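Local coordinates for protein catalase (Bacillus pumilus, PDB 4QOL) that breaks hydrogen peroxide down to water and dioxygen at a buried heme and also shows peroxidase-like reactivity toward phenolic substrates, at residues A[75-80]-A[323-328]; A[199-204]-A[211-216]; A[439-444]-A[472-477]; A[455-460]-A[480-485]. All coordinates share one frame; numbering follows the deposited sequence.

Interaction 1 of 4, residues A[75-80]-A[323-328]; sequences KHTRAA and PGIEAS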
loop_
_atom_site.group_PDB
_atom_site.type_symbol
_atom_site.label_atom_id
_atom_site.label_comp_id
_atom_site.label_asym_id
_atom_site.label_seq_id
_atom_site.Cartn_x
_atom_site.Cartn_y
_atom_site.Cartn_z
ATOM N N LYS A 75 28.014 -19.782 31.091
ATOM C CA LYS A 75 27.695 -19.753 32.532
ATOM C C LYS A 75 26.489 -18.882 32.783
ATOM O O LYS A 75 25.755 -19.067 33.757
ATOM C CB LYS A 75 28.893 -19.190 33.332
ATOM C CG LYS A 75 30.097 -20.114 33.486
ATOM C CD LYS A 75 31.183 -19.455 34.333
ATOM C CE LYS A 75 32.222 -20.461 34.840
ATOM N NZ LYS A 75 32.708 -21.479 33.859
ATOM N N HIS A 76 26.276 -17.898 31.878
ATOM C CA HIS A 76 25.283 -16.848 32.085
ATOM C C HIS A 76 24.168 -16.793 31.066
ATOM O O HIS A 76 23.103 -16.374 31.399
ATOM C CB HIS A 76 25.935 -15.480 32.092
ATOM C CG HIS A 76 27.143 -15.395 32.946
ATOM N ND1 HIS A 76 27.087 -15.571 34.308
ATOM C CD2 HIS A 76 28.436 -15.146 32.640
ATOM C CE1 HIS A 76 28.308 -15.454 34.806
ATOM N NE2 HIS A 76 29.140 -15.181 33.814
ATOM N N THR A 77 24.404 -17.333 29.883
ATOM C CA THR A 77 23.351 -17.453 28.878
ATOM C C THR A 77 23.520 -18.662 27.999
ATOM O O THR A 77 24.623 -19.025 27.639
ATOM C CB THR A 77 23.330 -16.201 27.958
ATOM O OG1 THR A 77 22.294 -16.354 26.968
ATOM C CG2 THR A 77 24.673 -15.926 27.317
ATOM N N ARG A 78 22.393 -19.288 27.677
ATOM C CA ARG A 78 22.367 -20.438 26.788
ATOM C C ARG A 78 22.401 -20.024 25.317
ATOM O O ARG A 78 22.294 -20.874 24.446
ATOM C CB ARG A 78 21.134 -21.360 27.048
ATOM C CG ARG A 78 19.746 -20.763 26.711
ATOM C CD ARG A 78 18.542 -21.697 26.972
ATOM N NE ARG A 78 18.337 -22.537 25.797
ATOM C CZ ARG A 78 17.207 -23.129 25.421
ATOM N NH1 ARG A 78 16.083 -22.972 26.096
ATOM N NH2 ARG A 78 17.217 -23.874 24.309
ATOM N N ALA A 79 22.561 -18.735 25.036
ATOM C CA ALA A 79 22.570 -18.260 23.646
ATOM C C ALA A 79 23.609 -19.033 22.842
ATOM O O ALA A 79 24.815 -19.044 23.149
ATOM C CB ALA A 79 22.836 -16.776 23.606
ATOM N N ALA A 80 23.139 -19.647 21.762
ATOM C CA ALA A 80 24.002 -20.495 20.954
ATOM C C ALA A 80 25.202 -19.732 20.380
ATOM O O ALA A 80 26.338 -20.250 20.411
ATOM C CB ALA A 80 23.197 -21.156 19.837
ATOM N N PRO A 323 17.021 -17.838 22.115
ATOM C CA PRO A 323 16.961 -18.529 23.377
ATOM C C PRO A 323 18.151 -18.197 24.243
ATOM O O PRO A 323 19.303 -18.236 23.773
ATOM C CB PRO A 323 16.926 -20.022 22.946
ATOM C CG PRO A 323 16.262 -20.002 21.637
ATOM C CD PRO A 323 16.808 -18.770 20.982
ATOM N N GLY A 324 17.853 -17.855 25.511
ATOM C CA GLY A 324 18.877 -17.385 26.478
ATOM C C GLY A 324 19.012 -15.885 26.635
ATOM O O GLY A 324 19.708 -15.399 27.505
ATOM N N ILE A 325 18.355 -15.138 25.735
ATOM C CA ILE A 325 18.351 -13.666 25.821
ATOM C C ILE A 325 16.932 -13.176 25.726
ATOM O O ILE A 325 16.234 -13.462 24.741
ATOM C CB ILE A 325 19.153 -13.061 24.678
ATOM C CG1 ILE A 325 20.573 -13.643 24.584
ATOM C CG2 ILE A 325 19.294 -11.548 24.862
ATOM C CD1 ILE A 325 21.464 -13.178 23.439
ATOM N N GLU A 326 16.498 -12.488 26.774
ATOM C CA GLU A 326 15.114 -12.075 26.944
ATOM C C GLU A 326 14.998 -10.571 27.238
ATOM O O GLU A 326 15.961 -9.944 27.656
ATOM C CB GLU A 326 14.469 -12.900 28.052
ATOM C CG GLU A 326 14.316 -14.351 27.595
ATOM C CD GLU A 326 13.690 -15.287 28.574
ATOM O OE1 GLU A 326 12.972 -14.819 29.469
ATOM O OE2 GLU A 326 13.899 -16.525 28.398
ATOM N N ALA A 327 13.796 -10.020 27.014
ATOM C CA ALA A 327 13.529 -8.618 27.395
ATOM C C ALA A 327 13.566 -8.483 28.898
ATOM O O ALA A 327 13.261 -9.445 29.641
ATOM C CB ALA A 327 12.178 -8.162 26.844
ATOM N N SER A 328 13.968 -7.350 29.401
ATOM C CA SER A 328 13.627 -7.009 30.747
ATOM C C SER A 328 12.280 -6.278 30.761
ATOM O O SER A 328 11.734 -5.866 29.698
ATOM C CB SER A 328 14.682 -6.128 31.378
ATOM O OG SER A 328 14.628 -4.766 30.898
HETATM O O HOH W 1 20.182 -19.008 21.264
#

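Interaction 2 of 4, residues A[199-204]-A[211-216]; sequences VHTFRW and TKYVKY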
loop_
_atom_site.group_PDB
_atom_site.type_symbol
_atom_site.label_atom_id
_atom_site.label_comp_id
_atom_site.label_asym_id
_atom_site.label_seq_id
_atom_site.Cartn_x
_atom_site.Cartn_y
_atom_site.Cartn_z
ATOM N N VAL A 199 21.855 -0.003 25.610
ATOM C CA VAL A 199 21.001 0.929 26.381
ATOM C C VAL A 199 20.174 0.249 27.434
ATOM O O VAL A 199 20.448 0.416 28.636
ATOM C CB VAL A 199 20.111 1.865 25.481
ATOM C CG1 VAL A 199 19.237 2.798 26.326
ATOM C CG2 VAL A 199 20.987 2.689 24.555
ATOM N N HIS A 200 19.227 -0.615 27.048
ATOM C CA HIS A 200 18.446 -1.332 28.026
ATOM C C HIS A 200 19.213 -2.440 28.706
ATOM O O HIS A 200 20.139 -3.018 28.152
ATOM C CB HIS A 200 17.237 -2.039 27.393
ATOM C CG HIS A 200 16.418 -1.168 26.468
ATOM N ND1 HIS A 200 15.589 -0.189 26.955
ATOM C CD2 HIS A 200 16.268 -1.162 25.123
ATOM C CE1 HIS A 200 15.003 0.452 25.935
ATOM N NE2 HIS A 200 15.421 -0.094 24.811
ATOM N N THR A 201 18.787 -2.690 29.917
ATOM C CA THR A 201 18.979 -3.980 30.628
ATOM C C THR A 201 18.161 -5.036 29.908
ATOM O O THR A 201 16.993 -4.828 29.570
ATOM C CB THR A 201 18.508 -3.834 32.038
ATOM O OG1 THR A 201 19.251 -2.762 32.682
ATOM C CG2 THR A 201 18.678 -5.136 32.803
ATOM N N PHE A 202 18.808 -6.174 29.627
ATOM C CA PHE A 202 18.138 -7.356 29.186
ATOM C C PHE A 202 18.309 -8.464 30.247
ATOM O O PHE A 202 18.985 -8.281 31.242
ATOM C CB PHE A 202 18.760 -7.822 27.853
ATOM C CG PHE A 202 18.506 -6.870 26.735
ATOM C CD1 PHE A 202 17.290 -6.948 26.006
ATOM C CD2 PHE A 202 19.379 -5.845 26.461
ATOM C CE1 PHE A 202 17.010 -5.966 25.008
ATOM C CE2 PHE A 202 19.111 -4.905 25.464
ATOM C CZ PHE A 202 17.946 -4.954 24.768
ATOM N N ARG A 203 17.709 -9.569 29.970
ATOM C CA ARG A 203 17.838 -10.762 30.828
ATOM C C ARG A 203 18.633 -11.827 30.092
ATOM O O ARG A 203 18.262 -12.179 28.943
ATOM C CB ARG A 203 16.453 -11.288 31.181
ATOM C CG ARG A 203 15.685 -10.449 32.186
ATOM C CD ARG A 203 14.362 -11.189 32.541
ATOM N NE ARG A 203 13.740 -10.486 33.635
ATOM C CZ ARG A 203 13.403 -11.005 34.816
ATOM N NH1 ARG A 203 13.478 -12.302 35.082
ATOM N NH2 ARG A 203 12.910 -10.189 35.708
ATOM N N TRP A 204 19.633 -12.408 30.765
ATOM C CA TRP A 204 20.350 -13.556 30.248
ATOM C C TRP A 204 19.933 -14.743 31.074
ATOM O O TRP A 204 19.903 -14.662 32.297
ATOM C CB TRP A 204 21.846 -13.316 30.323
ATOM C CG TRP A 204 22.437 -12.741 29.125
ATOM C CD1 TRP A 204 21.787 -12.163 27.999
ATOM C CD2 TRP A 204 23.824 -12.633 28.860
ATOM N NE1 TRP A 204 22.721 -11.750 27.089
ATOM C CE2 TRP A 204 23.975 -11.990 27.590
ATOM C CE3 TRP A 204 24.950 -13.011 29.527
ATOM C CZ2 TRP A 204 25.192 -11.813 27.004
ATOM C CZ3 TRP A 204 26.197 -12.699 28.973
ATOM C CH2 TRP A 204 26.291 -12.126 27.719
ATOM N N THR A 211 18.766 -16.612 35.893
ATOM C CA THR A 211 18.691 -15.303 35.182
ATOM C C THR A 211 19.609 -14.257 35.803
ATOM O O THR A 211 19.702 -14.149 37.042
ATOM C CB THR A 211 17.253 -14.748 35.210
ATOM O OG1 THR A 211 16.361 -15.679 34.609
ATOM C CG2 THR A 211 17.177 -13.381 34.432
ATOM N N LYS A 212 20.309 -13.495 34.940
ATOM C CA LYS A 212 21.049 -12.307 35.352
ATOM C C LYS A 212 20.577 -11.170 34.447
ATOM O O LYS A 212 20.164 -11.388 33.306
ATOM C CB LYS A 212 22.549 -12.436 35.123
ATOM C CG LYS A 212 23.187 -13.616 35.797
ATOM C CD LYS A 212 23.997 -13.170 36.960
ATOM C CE LYS A 212 24.667 -14.378 37.579
ATOM N NZ LYS A 212 24.740 -14.147 39.036
ATOM N N TYR A 213 20.580 -9.979 35.002
ATOM C CA TYR A 213 20.476 -8.772 34.185
ATOM C C TYR A 213 21.802 -8.489 33.473
ATOM O O TYR A 213 22.873 -8.691 34.004
ATOM C CB TYR A 213 20.133 -7.567 35.022
ATOM C CG TYR A 213 18.723 -7.457 35.585
ATOM C CD1 TYR A 213 17.585 -7.733 34.819
ATOM C CD2 TYR A 213 18.539 -7.043 36.885
ATOM C CE1 TYR A 213 16.324 -7.591 35.345
ATOM C CE2 TYR A 213 17.279 -6.846 37.395
ATOM C CZ TYR A 213 16.186 -7.124 36.621
ATOM O OH TYR A 213 14.945 -6.904 37.120
ATOM N N VAL A 214 21.690 -7.977 32.200
ATOM C CA VAL A 214 22.843 -7.696 31.402
ATOM C C VAL A 214 22.705 -6.348 30.706
ATOM O O VAL A 214 21.611 -5.964 30.324
ATOM C CB VAL A 214 23.132 -8.843 30.389
ATOM C CG1 VAL A 214 22.031 -8.943 29.360
ATOM C CG2 VAL A 214 24.508 -8.701 29.738
ATOM N N LYS A 215 23.836 -5.676 30.553
ATOM C CA LYS A 215 24.015 -4.524 29.690
ATOM C C LYS A 215 25.150 -4.804 28.720
ATOM O O LYS A 215 26.190 -5.384 29.057
ATOM C CB LYS A 215 24.270 -3.259 30.544
ATOM C CG LYS A 215 22.991 -2.682 31.087
ATOM C CD LYS A 215 23.177 -1.295 31.680
ATOM C CE LYS A 215 21.886 -0.798 32.276
ATOM N NZ LYS A 215 20.871 -0.338 31.342
ATOM N N TYR A 216 24.937 -4.372 27.480
ATOM C CA TYR A 216 25.912 -4.525 26.397
ATOM C C TYR A 216 26.635 -3.204 26.079
ATOM O O TYR A 216 26.010 -2.096 26.052
ATOM C CB TYR A 216 25.195 -4.931 25.136
ATOM C CG TYR A 216 24.535 -6.300 25.121
ATOM C CD1 TYR A 216 25.254 -7.441 24.830
ATOM C CD2 TYR A 216 23.145 -6.420 25.268
ATOM C CE1 TYR A 216 24.648 -8.682 24.766
ATOM C CE2 TYR A 216 22.522 -7.653 25.152
ATOM C CZ TYR A 216 23.276 -8.775 24.913
ATOM O OH TYR A 216 22.640 -9.962 24.752
HETATM O O HOH W 2 24.161 -0.448 27.425
HETATM O O HOH W 3 22.549 -2.718 27.123
HETATM O O HOH W 4 14.018 -14.578 33.413
#

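Interaction 3 of 4, residues A[439-444]-A[472-477]; sequences ALIKNL and QRLADS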
loop_
_atom_site.group_PDB
_atom_site.type_symbol
_atom_site.label_atom_id
_atom_site.label_comp_id
_atom_site.label_asym_id
_atom_site.label_seq_id
_atom_site.Cartn_x
_atom_site.Cartn_y
_atom_site.Cartn_z
ATOM N N ALA A 439 32.800 22.677 26.872
ATOM C CA ALA A 439 32.164 22.373 25.586
ATOM C C ALA A 439 30.628 22.116 25.811
ATOM O O ALA A 439 29.782 22.561 25.050
ATOM C CB ALA A 439 32.852 21.186 24.937
ATOM N N LEU A 440 30.305 21.376 26.852
ATOM C CA LEU A 440 28.912 21.091 27.224
ATOM C C LEU A 440 28.171 22.408 27.412
ATOM O O LEU A 440 27.062 22.599 26.900
ATOM C CB LEU A 440 28.858 20.315 28.538
ATOM C CG LEU A 440 27.498 20.053 29.197
ATOM C CD1 LEU A 440 26.508 19.269 28.316
ATOM C CD2 LEU A 440 27.688 19.312 30.479
ATOM N N ILE A 441 28.758 23.304 28.207
ATOM C CA ILE A 441 28.059 24.568 28.513
ATOM C C ILE A 441 27.911 25.412 27.235
ATOM O O ILE A 441 26.869 26.000 26.990
ATOM C CB ILE A 441 28.819 25.374 29.607
ATOM C CG1 ILE A 441 28.816 24.612 30.936
ATOM C CG2 ILE A 441 28.222 26.763 29.767
ATOM C CD1 ILE A 441 27.423 24.359 31.505
ATOM N N LYS A 442 28.939 25.426 26.414
ATOM C CA LYS A 442 28.906 26.123 25.118
ATOM C C LYS A 442 27.790 25.565 24.197
ATOM O O LYS A 442 27.037 26.291 23.590
ATOM C CB LYS A 442 30.269 25.911 24.457
ATOM C CG LYS A 442 30.391 26.448 23.040
ATOM C CD LYS A 442 31.683 25.951 22.408
ATOM C CE LYS A 442 32.046 26.802 21.195
ATOM N NZ LYS A 442 31.198 26.470 20.011
ATOM N N ASN A 443 27.703 24.225 24.135
ATOM C CA ASN A 443 26.731 23.569 23.214
ATOM C C ASN A 443 25.301 23.761 23.698
ATOM O O ASN A 443 24.407 24.086 22.931
ATOM C CB ASN A 443 27.032 22.087 23.135
ATOM C CG ASN A 443 28.363 21.780 22.493
ATOM O OD1 ASN A 443 28.908 22.589 21.745
ATOM N ND2 ASN A 443 28.866 20.555 22.729
ATOM N N LEU A 444 25.117 23.683 25.021
ATOM C CA LEU A 444 23.808 23.982 25.626
ATOM C C LEU A 444 23.393 25.412 25.449
ATOM O O LEU A 444 22.267 25.706 25.127
ATOM C CB LEU A 444 23.783 23.624 27.111
ATOM C CG LEU A 444 23.734 22.132 27.455
ATOM C CD1 LEU A 444 24.006 21.967 28.930
ATOM C CD2 LEU A 444 22.394 21.488 27.110
ATOM N N GLN A 472 24.617 26.638 37.541
ATOM C CA GLN A 472 25.077 28.047 37.656
ATOM C C GLN A 472 25.899 28.524 36.460
ATOM O O GLN A 472 25.691 29.655 36.000
ATOM C CB GLN A 472 25.866 28.222 38.978
ATOM C CG GLN A 472 26.196 29.696 39.238
ATOM C CD GLN A 472 24.943 30.510 39.506
ATOM O OE1 GLN A 472 24.263 30.292 40.527
ATOM N NE2 GLN A 472 24.650 31.480 38.641
ATOM N N ARG A 473 26.810 27.692 35.959
ATOM C CA ARG A 473 27.593 27.974 34.777
ATOM C C ARG A 473 26.703 28.204 33.579
ATOM O O ARG A 473 26.942 29.104 32.770
ATOM C CB ARG A 473 28.612 26.856 34.476
ATOM C CG ARG A 473 29.812 26.908 35.400
ATOM C CD ARG A 473 30.786 25.752 35.263
ATOM N NE ARG A 473 31.576 25.824 34.057
ATOM C CZ ARG A 473 32.748 25.206 33.890
ATOM N NH1 ARG A 473 33.273 24.452 34.827
ATOM N NH2 ARG A 473 33.380 25.320 32.738
ATOM N N LEU A 474 25.651 27.392 33.463
ATOM C CA LEU A 474 24.760 27.551 32.292
ATOM C C LEU A 474 23.943 28.815 32.396
ATOM O O LEU A 474 23.799 29.567 31.403
ATOM C CB LEU A 474 23.837 26.296 32.212
ATOM C CG LEU A 474 23.243 25.824 30.919
ATOM C CD1 LEU A 474 21.783 25.327 31.114
ATOM C CD2 LEU A 474 23.494 26.602 29.654
ATOM N N ALA A 475 23.446 29.105 33.611
ATOM C CA ALA A 475 22.705 30.359 33.861
ATOM C C ALA A 475 23.574 31.538 33.491
ATOM O O ALA A 475 23.103 32.494 32.856
ATOM C CB ALA A 475 22.208 30.442 35.303
ATOM N N ASP A 476 24.828 31.475 33.910
ATOM C CA ASP A 476 25.756 32.574 33.695
ATOM C C ASP A 476 25.952 32.797 32.215
ATOM O O ASP A 476 25.900 33.923 31.707
ATOM C CB ASP A 476 27.108 32.255 34.352
ATOM C CG ASP A 476 27.066 32.315 35.901
ATOM O OD1 ASP A 476 26.050 32.750 36.507
ATOM O OD2 ASP A 476 28.103 31.986 36.510
ATOM N N SER A 477 26.177 31.699 31.496
ATOM C CA SER A 477 26.498 31.759 30.064
ATOM C C SER A 477 25.284 32.263 29.253
ATOM O O SER A 477 25.405 33.031 28.292
ATOM C CB SER A 477 27.018 30.376 29.648
ATOM O OG SER A 477 27.279 30.327 28.257
#

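Interaction 4 of 4, residues A[455-460]-A[480-485]; sequences TKLLAI and VDIRSY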
loop_
_atom_site.group_PDB
_atom_site.type_symbol
_atom_site.label_atom_id
_atom_site.label_comp_id
_atom_site.label_asym_id
_atom_site.label_seq_id
_atom_site.Cartn_x
_atom_site.Cartn_y
_atom_site.Cartn_z
ATOM N N THR A 455 10.845 28.302 29.736
ATOM C CA THR A 455 11.444 27.007 29.405
ATOM C C THR A 455 12.957 26.991 29.673
ATOM O O THR A 455 13.482 26.027 30.218
ATOM C CB THR A 455 11.177 26.609 27.968
ATOM O OG1 THR A 455 9.774 26.371 27.840
ATOM C CG2 THR A 455 11.976 25.381 27.560
ATOM N N LYS A 456 13.593 28.054 29.281
ATOM C CA LYS A 456 15.041 28.218 29.486
ATOM C C LYS A 456 15.393 28.164 30.974
ATOM O O LYS A 456 16.339 27.481 31.371
ATOM C CB LYS A 456 15.469 29.565 28.907
ATOM C CG LYS A 456 16.970 29.780 28.866
ATOM C CD LYS A 456 17.280 31.259 28.525
ATOM C CE LYS A 456 16.750 31.648 27.186
ATOM N NZ LYS A 456 17.117 33.047 26.876
ATOM N N LEU A 457 14.602 28.844 31.792
ATOM C CA LEU A 457 14.758 28.770 33.276
ATOM C C LEU A 457 14.589 27.341 33.769
ATOM O O LEU A 457 15.339 26.880 34.607
ATOM C CB LEU A 457 13.766 29.703 33.990
ATOM C CG LEU A 457 13.805 29.850 35.484
ATOM C CD1 LEU A 457 15.219 30.275 35.902
ATOM C CD2 LEU A 457 12.758 30.857 35.973
ATOM N N LEU A 458 13.539 26.652 33.295
ATOM C CA LEU A 458 13.282 25.293 33.803
ATOM C C LEU A 458 14.439 24.383 33.402
ATOM O O LEU A 458 14.875 23.581 34.168
ATOM C CB LEU A 458 11.895 24.817 33.260
ATOM C CG LEU A 458 11.491 23.411 33.761
ATOM C CD1 LEU A 458 11.417 23.299 35.309
ATOM C CD2 LEU A 458 10.139 23.000 33.154
ATOM N N ALA A 459 15.003 24.570 32.201
ATOM C CA ALA A 459 16.178 23.786 31.808
ATOM C C ALA A 459 17.365 24.007 32.723
ATOM O O ALA A 459 17.988 23.047 33.224
ATOM C CB ALA A 459 16.580 24.121 30.373
ATOM N N ILE A 460 17.631 25.276 33.003
ATOM C CA ILE A 460 18.683 25.629 33.957
ATOM C C ILE A 460 18.486 24.982 35.321
ATOM O O ILE A 460 19.389 24.418 35.899
ATOM C CB ILE A 460 18.776 27.176 34.108
ATOM C CG1 ILE A 460 19.344 27.766 32.847
ATOM C CG2 ILE A 460 19.635 27.551 35.299
ATOM C CD1 ILE A 460 19.082 29.237 32.751
ATOM N N VAL A 480 21.063 34.473 32.561
ATOM C CA VAL A 480 19.853 34.307 33.351
ATOM C C VAL A 480 20.149 34.338 34.833
ATOM O O VAL A 480 21.076 33.669 35.360
ATOM C CB VAL A 480 19.148 32.956 33.066
ATOM C CG1 VAL A 480 17.904 32.813 33.924
ATOM C CG2 VAL A 480 18.762 32.934 31.623
ATOM N N ASP A 481 19.359 35.180 35.492
ATOM C CA ASP A 481 19.537 35.440 36.941
ATOM C C ASP A 481 18.731 34.443 37.695
ATOM O O ASP A 481 17.501 34.477 37.628
ATOM C CB ASP A 481 19.051 36.864 37.252
ATOM C CG ASP A 481 19.102 37.196 38.732
ATOM O OD1 ASP A 481 19.507 36.365 39.559
ATOM O OD2 ASP A 481 18.717 38.351 39.055
ATOM N N ILE A 482 19.399 33.555 38.420
ATOM C CA ILE A 482 18.692 32.524 39.168
ATOM C C ILE A 482 18.677 32.778 40.664
ATOM O O ILE A 482 18.303 31.867 41.431
ATOM C CB ILE A 482 19.231 31.088 38.852
ATOM C CG1 ILE A 482 20.762 30.882 38.978
ATOM C CG2 ILE A 482 18.845 30.737 37.431
ATOM C CD1 ILE A 482 21.191 29.410 39.123
ATOM N N ARG A 483 19.118 33.953 41.107
ATOM C CA ARG A 483 19.066 34.319 42.537
ATOM C C ARG A 483 17.732 34.040 43.234
ATOM O O ARG A 483 17.708 33.354 44.267
ATOM C CB ARG A 483 19.454 35.779 42.738
ATOM C CG ARG A 483 20.953 36.062 42.606
ATOM C CD ARG A 483 21.234 37.508 42.872
ATOM N NE ARG A 483 20.631 38.356 41.831
ATOM C CZ ARG A 483 20.557 39.672 41.885
ATOM N NH1 ARG A 483 21.105 40.326 42.896
ATOM N NH2 ARG A 483 19.985 40.357 40.889
ATOM N N SER A 484 16.636 34.539 42.694
ATOM C CA SER A 484 15.355 34.290 43.353
ATOM C C SER A 484 14.905 32.796 43.415
ATOM O O SER A 484 14.315 32.371 44.409
ATOM C CB SER A 484 14.269 35.182 42.769
ATOM O OG SER A 484 13.674 34.571 41.657
ATOM N N TYR A 485 15.217 31.984 42.408
ATOM C CA TYR A 485 15.398 30.532 42.682
ATOM C C TYR A 485 16.689 30.374 43.534
ATOM O O TYR A 485 16.697 29.547 44.428
ATOM C CB TYR A 485 15.422 29.668 41.390
ATOM C CG TYR A 485 15.707 28.154 41.553
ATOM C CD1 TYR A 485 17.021 27.679 41.632
ATOM C CD2 TYR A 485 14.666 27.200 41.554
ATOM C CE1 TYR A 485 17.305 26.325 41.754
ATOM C CE2 TYR A 485 14.947 25.840 41.686
ATOM C CZ TYR A 485 16.266 25.414 41.786
ATOM O OH TYR A 485 16.570 24.070 41.913
#

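Interaction 1 of 4, residues A[75-80]-A[323-328]
An ST turn in the loop between strands 60-69 and 88-96 meets the residues that lead into strand 325-327. Thr77 carries the joint. Thr77 OG1 stands anti to the backbone N (chi1 179°), accepts from Ala79 N at 3.1 Å and donates to Gly324 O at 2.8 Å. That second bond comes in from above the carbonyl plane of Gly324, with a C=O...OG1 angle of 105°. Gly324 lets the chains close in: a CB here would run into Thr77 OG1 and Ala79 N, and Arg78 CG lies 3.5 Å from Gly324 CA. Arg78 bends at chi3, so that Pro323 CB sits over one face of its guanidinium, while NH1 bonds to His398 O. Pro323 O takes a CA-H...O contact from Ala79 CA at 3.3 Å and receives a hydrogen bond from a water that in turn accepts from Ala80 N. Beside this, Ala79 CB rests on Ile325 CD1 at 3.9 Å. A valine at Thr77 would remove the hydroxyl and would probably loosen both the turn and its tie to Gly324 O. The result is an ST turn whose threonine hydroxyl ties the loop to the residues leading into strand 325-327 of the antiparallel catalase sheet.

Interaction 2 of 4, residues A[199-204]-A[211-216]
Val214 is the apolar middle of this antiparallel beta hairpin, formed by strands 202-205 and 211-220 of the catalase sheet. Val214 CG1, in the crowded position between N and carbonyl carbon (chi1 66°), lies over the face of the Trp204 indole, 3.6 Å from the centroid of the five-membered ring, and also touches Phe202 CB. Tyr216 completes an aromatic cluster on this face: Phe202 CD2 meets the edge of its ring near the plane, with Tyr216 CE2 3.9 Å from Phe202 CD2, and the Tyr216 and Trp204 side chains reach tip to tip. There Trp204 NE1 donates to Tyr216 OH at 2.9 Å, nearly in the indole plane. Leu265 and Val263 of strand 258-267 pack against the same face.

The backbones pair through Phe202 with Val214 and Trp204 with Lys212, two bonds each; the straightest runs from Trp204 N to Lys212 O, at 173°. Between them, Arg203 and Tyr213 form a non-hydrogen-bonded pair on the other face, where Arg203 NH2 makes a salt bridge to Glu329. Farther out, Thr201 CG2 leans on Tyr213 CD1 at 3.5 Å, and Thr201 OG1 hydrogen-bonds to Pro278 O. At the polar edge the partner is the carbonyl of Val199, whose side chain touches the heme. The Lys215 chain bends at chi4, placing NZ in the carbonyl plane of Val199 O at 2.8 Å, with a weak second bond to Thr201 OG1 at 3.2 Å.

Interaction 3 of 4, residues A[439-444]-A[472-477]
Apolar contacts alone join helix 434-448 to helix 468-478 here. The segments 439-444 and 472-477 run in broadly the same direction, their axes 9.7 Å apart at closest approach and crossing at -46°. Ile441 is the central side chain, and its two branches divide the work. Ile441 CG2, anti to the backbone N, touches Ser477 CB at 3.8 Å, while Ile441 CD1 reaches across to Leu474 N at 4.0 Å and to the CB atoms of Arg473 and Leu474. One turn on, Leu444 offers its CB to Leu474 CD2 at 3.9 Å. Leu474 holds CG anti to the backbone N, which brings its CD2 end up against Leu444, and the same side chain also touches Ile460 and Phe463 of helix 453-466. An alanine at Ile441 would lose both branches and would probably leave the helices poorly packed against each other at Arg473, Leu474 and Ser477.

No hydrogen bond links the two segments; their polar groups are paired within one helix or with residues outside. The Arg473 side chain crosses that of Ile441 at about a right angle, bends at chi3 and forms a salt bridge with Glu434 through NH2. Ser477 OG bonds to Thr445 OG1. Within its own helix, Gln472 NE2 donates to Asp476 OD1 at 2.9 Å, nearly in the amide plane but from above that of the carboxylate. This apolar helix-helix packing belongs to the C-terminal helical region characteristic of catalases of this type.

Interaction 4 of 4, residues A[455-460]-A[480-485]
Asp481 OD1 is gripped by two hydrogen bonds, both from Arg483. Arg483 N donates to Asp481 OD1 at 2.9 Å, which closes an Asx turn, and Arg483 NE bonds to the same oxygen, Asp481 OD1, at 3.2 Å. Next to it, Arg483 NH2 reaches Asp481 OD2 at 3.0 Å. The guanidinium therefore takes the carboxylate side-on, with NE and NH2 each serving a different oxygen. Both oxygens lie close to the guanidinium plane but are themselves met from above the plane of the carboxylate. The Asx turn and salt bridge lie within the 480-485 segment and probably help to hold its bend, while the side chains on either side of Asp481 turn to helix 453-466.

There the contact is purely apolar. Val480 CB meets Ile460 CD1 at 3.7 Å, and Val480 CG2 touches Lys456 CD at 3.8 Å. The Lys456 ammonium goes on to a salt bridge with Glu453. Ile482 CG2 packs between Ile460 CG2 at 3.9 Å and Leu457 CD1 at 4.0 Å. The last modelled residues thus fold back along helix 453-466 just after helix 468-478, while the Thr455 end of the segment rests on helix 161-169 and bonds to Arg388 of a neighbouring subunit.

How the interactions relate
The four contacts form two pairs. Interactions 1 and 2 have centres about 9 Å apart and share the antiparallel sheet, where strand 325-327 lies beside strand 202-205; Glu326 N probably bonds to Arg203 O, and Ser328 OG to Thr201 O. Along the chain, interaction 2 is nested inside the long loop closed by interaction 1. Interactions 3 and 4 follow later, with centres about 12 Å apart and segments that alternate, so helices 434-448, 453-466 and 468-478 and the C-terminal tail interlock. Between interactions 2 and 3 the centres are about 35 Å apart, which separates the sheet that borders the heme pocket from the C-terminal helices.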